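Local coordinates for E3 ubiquitin-protein ligase TRIM65 (Homo sapiens, PDB 7JL4) that acts as an E3 ubiquitin ligase in innate immunity, autophagy and inflammation, and is represented here by its C-terminal PRY-SPRY (B30.2) domain, at residues Ala79-Val84 / Glu182-Thr187; Leu59-Cys64 / Thr175-Leu180. All blocks are in the same frame, centred on the assembly; numbering follows the deposited sequence.

Contacts 1 and 2 lie about 12 Å apart, centre to centre, in the PRY-SPRY β-sandwich. Their segments alternate along the chain, in the order 59-64, 79-84, 175-180 and 182-187, and each contact brings together segments about 100 residues apart. Contact 2 pairs strand 61-63, the outermost of one sheet, with strand 175-180. After a short turn the chain enters strand 185-188 of the other sheet, where contact 1 packs its start against the loop between strands 72-79 and 84-89. Contact 2 thus lies within one sheet; contact 1 lies where the chain passes between the two. They touch directly: L186 of contact 1 packs on F178 and L180 of contact 2, across the sandwich.

Contact 1: residues Ala79-Val84 / Glu182-Thr187; sequences ASDHSV and EGRTLT
G183 meets S80 through a water, which donates to the carbonyl O of G183 at 3.1 Å and lies 2.6 Å from S80 OG. R184 follows and has the largest share of the contact. Its side chain bends at chi2 (64°), which turns CD aside, and its CB and CG pass obliquely by V84 CG1. R184 NE donates to H82 O at 2.8 Å in an almost straight bond, with the oxygen in the guanidinium plane. R184 NH1 hydrogen-bonds back to E182 O at 3.1 Å, so the loop and its own backbone together fix the group's rotation. D81 OD2 sits over one guanidinium face, toward its rim, in a salt bridge of 3.5 Å to R184 NH2 with the two planes 9° apart; no N-H points at the oxygen. This loop carries the chain from strand 72-79 of one sheet of the SPRY sandwich to strand 84-89 of the other, where S83 and V84 both face V116 in a G1 β-bulge. T185 is gripped twice by S80. With OG between its own N and carbonyl carbon (chi1 62°), S80 offers OG to T185 N at 2.9 Å, and T185 O accepts from S80 N at 2.9 Å. At L186, opposite A79 in a non-hydrogen-bonded antiparallel pair, CD2 touches A79 CB at 3.7 Å and also reaches the methyls of V84.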
# COMPACT_ATOMS: atom_id res chain seq x y z
N ALA A 79 1.14 4.48 8.54
CA ALA A 79 -0.24 4.15 8.90
C ALA A 79 -0.57 4.71 10.28
O ALA A 79 0.23 4.59 11.21
CB ALA A 79 -0.45 2.63 8.89
N SER A 80 -1.77 5.30 10.43
CA SER A 80 -2.14 5.81 11.75
C SER A 80 -2.41 4.69 12.75
O SER A 80 -2.42 4.95 13.96
CB SER A 80 -3.40 6.69 11.69
OG SER A 80 -4.53 5.95 11.22
N ASP A 81 -2.65 3.47 12.27
CA ASP A 81 -3.16 2.38 13.09
C ASP A 81 -3.11 1.11 12.25
O ASP A 81 -2.82 1.17 11.05
CB ASP A 81 -4.59 2.65 13.55
CG ASP A 81 -5.01 1.80 14.76
OD1 ASP A 81 -4.20 1.01 15.30
OD2 ASP A 81 -6.17 1.97 15.18
N HIS A 82 -3.41 -0.03 12.88
CA HIS A 82 -3.55 -1.27 12.14
C HIS A 82 -4.86 -1.26 11.34
O HIS A 82 -5.68 -0.35 11.46
CB HIS A 82 -3.53 -2.48 13.08
CG HIS A 82 -4.61 -2.43 14.12
ND1 HIS A 82 -5.94 -2.61 13.80
CD2 HIS A 82 -4.58 -2.17 15.44
CE1 HIS A 82 -6.68 -2.49 14.89
NE2 HIS A 82 -5.87 -2.22 15.90
N SER A 83 -5.07 -2.35 10.60
CA SER A 83 -6.22 -2.54 9.70
C SER A 83 -6.09 -1.65 8.47
O SER A 83 -6.98 -0.87 8.12
CB SER A 83 -7.54 -2.31 10.42
OG SER A 83 -7.58 -3.11 11.60
N VAL A 84 -4.94 -1.77 7.81
CA VAL A 84 -4.70 -1.21 6.49
C VAL A 84 -4.03 -2.29 5.65
O VAL A 84 -3.40 -3.22 6.18
CB VAL A 84 -3.83 0.07 6.54
CG1 VAL A 84 -4.52 1.14 7.42
CG2 VAL A 84 -2.45 -0.23 7.10
N GLU A 182 -12.40 1.99 8.41
CA GLU A 182 -12.89 3.31 8.81
C GLU A 182 -12.05 3.87 9.95
O GLU A 182 -11.71 3.15 10.89
CB GLU A 182 -14.36 3.24 9.24
CG GLU A 182 -14.92 4.54 9.82
CD GLU A 182 -16.33 4.37 10.39
OE1 GLU A 182 -16.61 4.88 11.50
OE2 GLU A 182 -17.17 3.73 9.72
N GLY A 183 -11.73 5.17 9.87
CA GLY A 183 -10.95 5.85 10.89
C GLY A 183 -9.44 5.88 10.65
O GLY A 183 -8.72 6.58 11.37
N ARG A 184 -8.95 5.13 9.67
CA ARG A 184 -7.52 5.03 9.46
C ARG A 184 -7.05 6.12 8.52
O ARG A 184 -7.79 6.55 7.63
CB ARG A 184 -7.13 3.66 8.89
CG ARG A 184 -6.89 2.59 9.96
CD ARG A 184 -8.18 2.29 10.75
NE ARG A 184 -7.97 1.22 11.72
CZ ARG A 184 -8.81 0.88 12.69
NH1 ARG A 184 -9.96 1.52 12.87
NH2 ARG A 184 -8.49 -0.12 13.50
N THR A 185 -5.81 6.57 8.73
CA THR A 185 -5.12 7.49 7.83
C THR A 185 -3.88 6.80 7.28
O THR A 185 -3.18 6.11 8.02
CB THR A 185 -4.72 8.78 8.57
OG1 THR A 185 -5.89 9.50 8.97
CG2 THR A 185 -3.86 9.70 7.69
N LEU A 186 -3.61 6.97 5.98
CA LEU A 186 -2.34 6.58 5.38
C LEU A 186 -1.67 7.82 4.79
O LEU A 186 -2.33 8.63 4.14
CB LEU A 186 -2.49 5.54 4.27
CG LEU A 186 -2.92 4.12 4.63
CD1 LEU A 186 -3.08 3.24 3.38
CD2 LEU A 186 -1.90 3.50 5.55
N THR A 187 -0.36 7.95 5.02
CA THR A 187 0.44 9.07 4.51
C THR A 187 1.57 8.52 3.64
O THR A 187 2.39 7.72 4.11
CB THR A 187 1.01 9.88 5.67
OG1 THR A 187 -0.05 10.24 6.58
CG2 THR A 187 1.70 11.14 5.15
O HOH W 1 -6.31 5.93 13.13

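Contact 2: residues Leu59-Cys64 / Thr175-Leu180; sequences LWQVQC and TPVFWL
From W60 and L180 at one end to C64 and P176 at the other runs an antiparallel ladder of four backbone hydrogen bonds. L180 N donates to W60 O at 3.0 Å, V62 and F178 exchange a reciprocal pair, and C64 N donates to P176 O. The same oxygens also take CA-H...O contacts: W179 CA is 3.2 Å from W60 O, and Q61 CA is 3.0 Å from F178 O. W60 itself is the centre of an inverse gamma turn.

Strand 61-63 is the outermost strand of the six-stranded sheet of the SPRY sandwich, and strand 175-180 joins it to strand 84-89. V62 and F178 occupy the sheet face that looks at the other sheet; Q61, Q63, V177 and W179 lie on the opposite face.

On the inner side the packing is apolar and sulfur-aromatic. C64 SG comes to the edge of the F178 ring, near its plane, 3.7 Å from CE2, and also touches P176 CB. V62 CG1 lies 4.3 Å from L180 CD1.

The two tryptophans run side by side, pointing the same way. A chi1 of 172° sets W179 CG anti to its backbone N, 3.7 Å from W60 O. In the ring so placed, W179 NE1 is 3.8 Å from W60 CB, while its hydrogen bond goes to T102 OG1. Q61 CG meets the near edge of the W179 ring system and lies 4.0 Å from W179 CB. An alanine at W179 would probably leave T102 OG1 without this donor and open a gap beside W60. The W60 ring is held from elsewhere by an edge-to-face contact with H44, whose ND1 also bonds to L180 O.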
# COMPACT_ATOMS: atom_id res chain seq x y z
N LEU A 59 -15.02 -0.95 -2.98
CA LEU A 59 -14.17 -1.41 -1.91
C LEU A 59 -13.61 -0.22 -1.15
O LEU A 59 -13.64 0.91 -1.61
CB LEU A 59 -13.03 -2.24 -2.49
CG LEU A 59 -13.64 -3.39 -3.32
CD1 LEU A 59 -12.59 -3.99 -4.26
CD2 LEU A 59 -14.24 -4.44 -2.44
N TRP A 60 -13.08 -0.48 0.04
CA TRP A 60 -12.51 0.60 0.85
C TRP A 60 -11.05 0.82 0.43
O TRP A 60 -10.12 0.60 1.21
CB TRP A 60 -12.62 0.26 2.33
CG TRP A 60 -14.03 0.17 2.79
CD1 TRP A 60 -15.11 0.73 2.19
CD2 TRP A 60 -14.53 -0.53 3.95
NE1 TRP A 60 -16.26 0.43 2.90
CE2 TRP A 60 -15.93 -0.36 3.97
CE3 TRP A 60 -13.93 -1.30 4.95
CZ2 TRP A 60 -16.74 -0.90 4.98
CZ3 TRP A 60 -14.74 -1.86 5.94
CH2 TRP A 60 -16.12 -1.65 5.95
N GLN A 61 -10.87 1.29 -0.81
CA GLN A 61 -9.55 1.32 -1.44
C GLN A 61 -9.31 2.62 -2.22
O GLN A 61 -10.23 3.37 -2.56
CB GLN A 61 -9.34 0.12 -2.39
CG GLN A 61 -9.30 -1.22 -1.63
CD GLN A 61 -9.29 -2.46 -2.51
OE1 GLN A 61 -9.05 -2.40 -3.73
NE2 GLN A 61 -9.57 -3.58 -1.91
N VAL A 62 -8.03 2.86 -2.48
CA VAL A 62 -7.59 3.99 -3.29
C VAL A 62 -6.25 3.59 -3.87
O VAL A 62 -5.48 2.88 -3.22
CB VAL A 62 -7.49 5.28 -2.46
CG1 VAL A 62 -6.55 5.05 -1.28
CG2 VAL A 62 -7.01 6.47 -3.34
N GLN A 63 -5.96 4.03 -5.11
CA GLN A 63 -4.68 3.73 -5.74
C GLN A 63 -3.89 5.02 -5.95
O GLN A 63 -4.39 6.13 -5.72
CB GLN A 63 -4.88 3.01 -7.09
CG GLN A 63 -5.49 3.91 -8.17
CD GLN A 63 -5.74 3.19 -9.49
OE1 GLN A 63 -5.59 1.97 -9.60
NE2 GLN A 63 -6.12 3.95 -10.52
N CYS A 64 -2.64 4.88 -6.36
CA CYS A 64 -1.78 6.04 -6.57
C CYS A 64 -1.80 6.43 -8.04
O CYS A 64 -2.23 5.68 -8.91
CB CYS A 64 -0.35 5.75 -6.12
SG CYS A 64 -0.15 5.68 -4.33
N THR A 175 0.52 -0.62 -10.16
CA THR A 175 0.09 0.61 -9.50
C THR A 175 -0.08 0.35 -8.01
O THR A 175 -0.77 -0.61 -7.64
CB THR A 175 -1.25 1.09 -10.09
OG1 THR A 175 -1.10 1.31 -11.51
CG2 THR A 175 -1.67 2.40 -9.46
N PRO A 176 0.54 1.14 -7.12
CA PRO A 176 0.28 0.98 -5.69
C PRO A 176 -1.20 1.14 -5.37
O PRO A 176 -1.88 2.01 -5.93
CB PRO A 176 1.09 2.11 -5.04
CG PRO A 176 2.17 2.46 -6.07
CD PRO A 176 1.50 2.24 -7.41
N VAL A 177 -1.70 0.31 -4.44
CA VAL A 177 -3.11 0.32 -4.09
C VAL A 177 -3.23 -0.05 -2.61
O VAL A 177 -2.41 -0.81 -2.08
CB VAL A 177 -3.91 -0.62 -5.01
CG1 VAL A 177 -3.40 -2.07 -4.91
CG2 VAL A 177 -5.41 -0.53 -4.72
N PHE A 178 -4.21 0.54 -1.93
CA PHE A 178 -4.31 0.49 -0.47
C PHE A 178 -5.75 0.25 -0.03
O PHE A 178 -6.69 0.73 -0.67
CB PHE A 178 -3.80 1.80 0.12
CG PHE A 178 -2.38 2.11 -0.27
CD1 PHE A 178 -1.33 1.60 0.47
CD2 PHE A 178 -2.11 2.88 -1.39
CE1 PHE A 178 -0.02 1.85 0.12
CE2 PHE A 178 -0.80 3.14 -1.78
CZ PHE A 178 0.26 2.61 -1.02
N TRP A 179 -5.92 -0.44 1.10
CA TRP A 179 -7.20 -0.65 1.75
C TRP A 179 -7.13 -0.06 3.16
O TRP A 179 -6.10 -0.18 3.83
CB TRP A 179 -7.54 -2.13 1.85
CG TRP A 179 -8.75 -2.47 2.68
CD1 TRP A 179 -10.04 -2.49 2.26
CD2 TRP A 179 -8.76 -2.87 4.06
NE1 TRP A 179 -10.87 -2.91 3.31
CE2 TRP A 179 -10.10 -3.13 4.42
CE3 TRP A 179 -7.76 -3.04 5.03
CZ2 TRP A 179 -10.46 -3.55 5.71
CZ3 TRP A 179 -8.12 -3.45 6.31
CH2 TRP A 179 -9.46 -3.69 6.63
N LEU A 180 -8.22 0.58 3.59
CA LEU A 180 -8.27 1.27 4.88
C LEU A 180 -9.58 0.98 5.58
O LEU A 180 -10.65 1.30 5.04
CB LEU A 180 -8.13 2.78 4.72
CG LEU A 180 -6.85 3.45 4.25
CD1 LEU A 180 -6.74 3.36 2.72
CD2 LEU A 180 -6.90 4.89 4.74